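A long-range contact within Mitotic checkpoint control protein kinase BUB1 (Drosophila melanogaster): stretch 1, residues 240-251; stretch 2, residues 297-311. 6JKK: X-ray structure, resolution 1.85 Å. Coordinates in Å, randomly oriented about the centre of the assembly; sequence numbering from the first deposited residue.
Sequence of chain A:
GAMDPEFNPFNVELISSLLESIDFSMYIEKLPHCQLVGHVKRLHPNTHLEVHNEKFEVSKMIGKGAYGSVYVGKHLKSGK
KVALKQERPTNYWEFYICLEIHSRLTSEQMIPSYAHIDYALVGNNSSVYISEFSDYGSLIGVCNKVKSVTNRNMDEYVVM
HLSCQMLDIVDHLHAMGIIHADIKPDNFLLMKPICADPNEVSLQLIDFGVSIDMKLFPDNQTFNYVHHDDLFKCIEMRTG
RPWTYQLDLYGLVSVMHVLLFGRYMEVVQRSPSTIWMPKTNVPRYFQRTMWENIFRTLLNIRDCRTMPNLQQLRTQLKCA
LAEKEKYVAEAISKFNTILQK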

# COMPACT_ATOMS: atom_id res chain seq x y z
N GLY A 240 -17.88 13.88 -10.86
CA GLY A 240 -19.21 13.53 -10.39
C GLY A 240 -19.63 12.10 -10.69
O GLY A 240 -20.78 11.85 -11.08
N ARG A 241 -18.71 11.15 -10.51
CA ARG A 241 -18.99 9.76 -10.85
C ARG A 241 -18.67 8.75 -9.75
O ARG A 241 -17.79 8.98 -8.92
CB ARG A 241 -18.30 9.37 -12.17
CG ARG A 241 -19.12 9.73 -13.40
CD ARG A 241 -18.56 9.08 -14.66
NE ARG A 241 -17.15 9.40 -14.83
CZ ARG A 241 -16.25 8.55 -15.30
NH1 ARG A 241 -16.61 7.32 -15.64
NH2 ARG A 241 -14.98 8.92 -15.42
N PRO A 242 -19.42 7.64 -9.72
CA PRO A 242 -19.19 6.57 -8.75
C PRO A 242 -17.86 5.85 -8.98
O PRO A 242 -17.36 5.84 -10.11
CB PRO A 242 -20.36 5.61 -9.02
CG PRO A 242 -20.77 5.90 -10.43
CD PRO A 242 -20.58 7.37 -10.59
N TRP A 243 -17.30 5.28 -7.92
CA TRP A 243 -16.03 4.56 -8.00
C TRP A 243 -16.00 3.42 -7.00
O TRP A 243 -16.68 3.46 -5.98
CB TRP A 243 -14.86 5.50 -7.71
CG TRP A 243 -15.02 6.24 -6.43
CD1 TRP A 243 -15.57 7.48 -6.25
CD2 TRP A 243 -14.61 5.79 -5.13
NE1 TRP A 243 -15.53 7.83 -4.92
CE2 TRP A 243 -14.95 6.81 -4.21
CE3 TRP A 243 -14.00 4.63 -4.64
CZ2 TRP A 243 -14.70 6.70 -2.84
CZ3 TRP A 243 -13.75 4.52 -3.29
CH2 TRP A 243 -14.09 5.55 -2.41
N THR A 244 -15.20 2.40 -7.30
CA THR A 244 -14.82 1.39 -6.33
C THR A 244 -13.32 1.19 -6.45
O THR A 244 -12.54 1.97 -5.91
CB THR A 244 -15.56 0.05 -6.56
OG1 THR A 244 -15.40 -0.37 -7.92
CG2 THR A 244 -17.04 0.18 -6.23
N TYR A 245 -12.92 0.16 -7.19
CA TYR A 245 -11.50 -0.19 -7.32
C TYR A 245 -10.65 0.86 -8.04
O TYR A 245 -9.43 0.88 -7.91
CB TYR A 245 -11.35 -1.57 -7.98
CG TYR A 245 -12.06 -2.67 -7.24
CD1 TYR A 245 -11.45 -3.34 -6.18
CD2 TYR A 245 -13.35 -3.06 -7.59
CE1 TYR A 245 -12.10 -4.35 -5.49
CE2 TYR A 245 -14.01 -4.06 -6.91
CZ TYR A 245 -13.38 -4.70 -5.86
OH TYR A 245 -14.04 -5.71 -5.18
N GLN A 246 -11.30 1.75 -8.80
CA GLN A 246 -10.59 2.81 -9.52
C GLN A 246 -9.72 3.66 -8.59
O GLN A 246 -8.69 4.20 -9.01
CB GLN A 246 -11.57 3.73 -10.26
CG GLN A 246 -12.49 3.04 -11.27
CD GLN A 246 -13.80 2.60 -10.66
OE1 GLN A 246 -13.84 2.05 -9.56
NE2 GLN A 246 -14.90 2.86 -11.37
N LEU A 247 -10.14 3.77 -7.33
CA LEU A 247 -9.42 4.58 -6.35
C LEU A 247 -7.99 4.06 -6.13
O LEU A 247 -7.04 4.84 -6.02
CB LEU A 247 -10.18 4.62 -5.01
CG LEU A 247 -9.59 5.53 -3.92
CD1 LEU A 247 -9.56 6.98 -4.40
CD2 LEU A 247 -10.37 5.42 -2.62
N ASP A 248 -7.86 2.74 -6.07
CA ASP A 248 -6.56 2.11 -5.92
C ASP A 248 -5.73 2.23 -7.19
O ASP A 248 -4.52 2.44 -7.14
CB ASP A 248 -6.73 0.63 -5.56
CG ASP A 248 -6.90 0.41 -4.08
OD1 ASP A 248 -6.90 1.41 -3.33
OD2 ASP A 248 -7.04 -0.76 -3.68
N LEU A 249 -6.40 2.09 -8.34
CA LEU A 249 -5.71 2.12 -9.62
C LEU A 249 -5.18 3.53 -9.89
O LEU A 249 -4.12 3.71 -10.49
CB LEU A 249 -6.64 1.63 -10.74
CG LEU A 249 -7.21 0.23 -10.52
CD1 LEU A 249 -8.00 -0.26 -11.71
CD2 LEU A 249 -6.11 -0.77 -10.19
N TYR A 250 -5.90 4.52 -9.40
CA TYR A 250 -5.42 5.90 -9.42
C TYR A 250 -4.18 6.02 -8.54
O TYR A 250 -3.17 6.60 -8.95
CB TYR A 250 -6.52 6.85 -8.94
CG TYR A 250 -6.10 8.30 -8.84
CD1 TYR A 250 -6.17 9.14 -9.95
CD2 TYR A 250 -5.64 8.84 -7.65
CE1 TYR A 250 -5.79 10.47 -9.86
CE2 TYR A 250 -5.26 10.15 -7.55
CZ TYR A 250 -5.34 10.97 -8.66
OH TYR A 250 -4.96 12.28 -8.56
N GLY A 251 -4.24 5.45 -7.33
CA GLY A 251 -3.12 5.48 -6.41
C GLY A 251 -1.88 4.82 -6.99
O GLY A 251 -0.75 5.31 -6.82
N THR A 297 -4.86 3.59 -19.23
CA THR A 297 -5.72 2.46 -18.89
C THR A 297 -6.13 2.50 -17.43
O THR A 297 -7.28 2.20 -17.08
CB THR A 297 -5.01 1.14 -19.19
OG1 THR A 297 -4.70 1.08 -20.59
CG2 THR A 297 -5.87 -0.04 -18.82
N LEU A 298 -5.18 2.86 -16.56
CA LEU A 298 -5.44 2.85 -15.13
C LEU A 298 -6.20 4.10 -14.66
O LEU A 298 -6.88 4.06 -13.64
CB LEU A 298 -4.14 2.69 -14.35
CG LEU A 298 -3.42 1.34 -14.41
CD1 LEU A 298 -2.02 1.43 -13.81
CD2 LEU A 298 -4.23 0.28 -13.68
N LEU A 299 -6.08 5.19 -15.41
CA LEU A 299 -6.74 6.44 -15.04
C LEU A 299 -8.13 6.60 -15.65
O LEU A 299 -8.98 7.32 -15.10
CB LEU A 299 -5.89 7.65 -15.45
CG LEU A 299 -4.64 7.94 -14.63
CD1 LEU A 299 -3.88 9.11 -15.22
CD2 LEU A 299 -5.02 8.23 -13.20
N ASN A 300 -8.36 5.95 -16.78
CA ASN A 300 -9.60 6.17 -17.51
C ASN A 300 -10.40 4.89 -17.65
O ASN A 300 -10.24 4.14 -18.61
CB ASN A 300 -9.29 6.77 -18.88
CG ASN A 300 -8.57 8.10 -18.79
OD1 ASN A 300 -9.20 9.16 -18.77
ND2 ASN A 300 -7.25 8.06 -18.72
N ILE A 301 -11.28 4.67 -16.67
CA ILE A 301 -12.08 3.45 -16.60
C ILE A 301 -13.56 3.79 -16.77
O ILE A 301 -14.06 4.75 -16.18
CB ILE A 301 -11.82 2.72 -15.26
CG1 ILE A 301 -10.34 2.36 -15.15
CG2 ILE A 301 -12.68 1.47 -15.14
CD1 ILE A 301 -9.84 2.14 -13.73
N ARG A 302 -14.25 3.01 -17.60
CA ARG A 302 -15.60 3.34 -18.04
C ARG A 302 -16.62 3.37 -16.89
O ARG A 302 -17.36 4.34 -16.73
CB ARG A 302 -16.06 2.34 -19.11
CG ARG A 302 -16.74 2.98 -20.30
CD ARG A 302 -16.81 2.01 -21.47
NE ARG A 302 -17.71 0.89 -21.21
CZ ARG A 302 -17.34 -0.38 -21.18
NH1 ARG A 302 -16.08 -0.71 -21.41
NH2 ARG A 302 -18.24 -1.33 -20.94
N ASP A 303 -16.64 2.30 -16.10
CA ASP A 303 -17.60 2.17 -15.01
C ASP A 303 -17.06 1.22 -13.94
O ASP A 303 -15.97 0.67 -14.09
CB ASP A 303 -18.95 1.67 -15.54
CG ASP A 303 -18.82 0.42 -16.40
OD1 ASP A 303 -18.12 -0.52 -15.99
OD2 ASP A 303 -19.43 0.39 -17.49
N CYS A 304 -17.83 1.02 -12.87
CA CYS A 304 -17.40 0.16 -11.76
C CYS A 304 -17.67 -1.31 -12.04
O CYS A 304 -17.26 -2.18 -11.27
CB CYS A 304 -18.11 0.56 -10.46
SG CYS A 304 -17.83 2.25 -9.93
N ARG A 305 -18.36 -1.59 -13.13
CA ARG A 305 -18.73 -2.96 -13.45
C ARG A 305 -17.54 -3.80 -13.88
O ARG A 305 -17.45 -4.97 -13.53
CB ARG A 305 -19.80 -2.99 -14.54
CG ARG A 305 -21.12 -2.42 -14.10
CD ARG A 305 -22.27 -3.13 -14.80
NE ARG A 305 -23.46 -3.19 -13.97
CZ ARG A 305 -24.52 -2.39 -14.11
NH1 ARG A 305 -24.54 -1.47 -15.06
NH2 ARG A 305 -25.56 -2.53 -13.31
N THR A 306 -16.64 -3.19 -14.65
CA THR A 306 -15.46 -3.89 -15.15
C THR A 306 -14.19 -3.05 -14.99
O THR A 306 -14.13 -1.91 -15.45
CB THR A 306 -15.62 -4.28 -16.64
OG1 THR A 306 -15.62 -3.09 -17.44
CG2 THR A 306 -16.91 -5.03 -16.86
N MET A 307 -13.19 -3.62 -14.32
CA MET A 307 -11.89 -2.96 -14.18
C MET A 307 -10.97 -3.40 -15.31
O MET A 307 -11.18 -4.45 -15.91
CB MET A 307 -11.27 -3.31 -12.83
CG MET A 307 -12.04 -2.76 -11.63
SD MET A 307 -12.10 -0.96 -11.65
CE MET A 307 -13.87 -0.71 -11.85
N PRO A 308 -9.95 -2.58 -15.63
CA PRO A 308 -8.96 -3.00 -16.63
C PRO A 308 -8.20 -4.25 -16.20
O PRO A 308 -8.05 -4.49 -15.00
CB PRO A 308 -8.00 -1.81 -16.69
CG PRO A 308 -8.23 -1.05 -15.42
CD PRO A 308 -9.69 -1.22 -15.14
N ASN A 309 -7.73 -5.02 -17.17
CA ASN A 309 -6.94 -6.22 -16.89
C ASN A 309 -5.52 -5.84 -16.45
O ASN A 309 -4.69 -5.45 -17.27
CB ASN A 309 -6.90 -7.13 -18.14
CG ASN A 309 -6.28 -8.49 -17.87
OD1 ASN A 309 -5.34 -8.62 -17.09
ND2 ASN A 309 -6.80 -9.52 -18.53
N LEU A 310 -5.25 -5.95 -15.15
CA LEU A 310 -3.95 -5.59 -14.60
C LEU A 310 -2.84 -6.54 -15.07
O LEU A 310 -1.67 -6.15 -15.16
CB LEU A 310 -4.00 -5.53 -13.07
CG LEU A 310 -5.02 -4.59 -12.43
CD1 LEU A 310 -4.79 -4.46 -10.92
CD2 LEU A 310 -4.97 -3.22 -13.08
N GLN A 311 -3.19 -7.79 -15.35
CA GLN A 311 -2.21 -8.76 -15.83
C GLN A 311 -1.72 -8.42 -17.23
O GLN A 311 -0.55 -8.63 -17.54
CB GLN A 311 -2.77 -10.19 -15.78
CG GLN A 311 -2.92 -10.72 -14.35
CD GLN A 311 -1.64 -10.62 -13.52
OE1 GLN A 311 -0.55 -10.90 -14.01
NE2 GLN A 311 -1.78 -10.23 -12.26
O HOH W 1 -16.98 -2.43 -8.41
O HOH W 2 -8.30 5.04 -11.79
O HOH W 3 -15.00 4.78 -13.71

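What fills the hollow at the centre of the contact? The side chain of L249 does: its CA-to-CB bond points toward the second stretch, and 116 Å² of its surface is covered there, the largest share of any residue. Its branches enter a pocket lined by I301, M307, P308 and L310, with L298 beside its base. L249 CD1 lies 3.6 Å from I301 CD1, 3.8 Å from P308 CG and 4.2 Å from M307 SD, while L249 CD2 reaches L310 CD2 at 4.0 Å. Nearer the backbone, L249 CB sits 4.0 Å from L298 CD2. A leucine suits this position because its forked end can touch several apolar walls at once and brings no polar group that would need a partner in this buried position.

How does Q246, a polar residue, fit beside this apolar core? Its CB leaves sideways, but the chain bends at chi2, 91° and between the usual wells, so that its end comes nearer the loop. There the amide is well used. Q246 NE2 donates to C304 SG at 3.3 Å with an almost straight angle of 171°, and also to a water 3.0 Å away, which in turn donates to I301 O at 2.6 Å. On the other side of the amide, Q246 OE1 accepts from T244 N at 2.7 Å, a bond within the first stretch that helps hold the side chain in this bent course. The side chain also packs: Q246 CG rests 3.7 Å from I301 CD1, and Q246 CD lies 3.5 Å from M307 CE. Thus one buried side chain joins the two stretches by a hydrogen bond, a water bridge and packing.

Which bump does the loop offer in return? The CA-to-CB bond of C304 points toward the first stretch, and its sulfur nestles against the backbone there, with C304 SG 3.6 Å from P242 O, 3.5 Å from W243 CA and 3.7 Å from T244 N. The short side chain brings its sulfur directly against the backbone; the CA atoms of W243 and C304 are 5.9 Å apart. T244 OG1 is 3.8 Å from C304 CB, and a water bridges the pair, 2.6 Å from T244 OG1 and donating to C304 O at 2.9 Å. M307 is the longer knob: its flexible thioether spans from Y245, where M307 SD lies 3.8 Å from Y245 CB, to T244, where M307 CE lies 4.2 Å from T244 OG1.

What closes the two ends? At one, the helix carrying Y250 packs against the end of the helix carrying L299, whose CA-to-CB bond points sideways although the end of the side chain comes nearer, bringing L299 CD2 to 3.6 Å from Y250 CD1. Close by, a water fills the gap between backbones, donating to both Q246 O at 2.9 Å and L298 O at 2.5 Å. At the other end, R241 reaches along the more open margin, and the edge of its guanidinium faces two carbonyls: R241 NH1 is 3.3 Å from R302 O and 3.7 Å from I301 O.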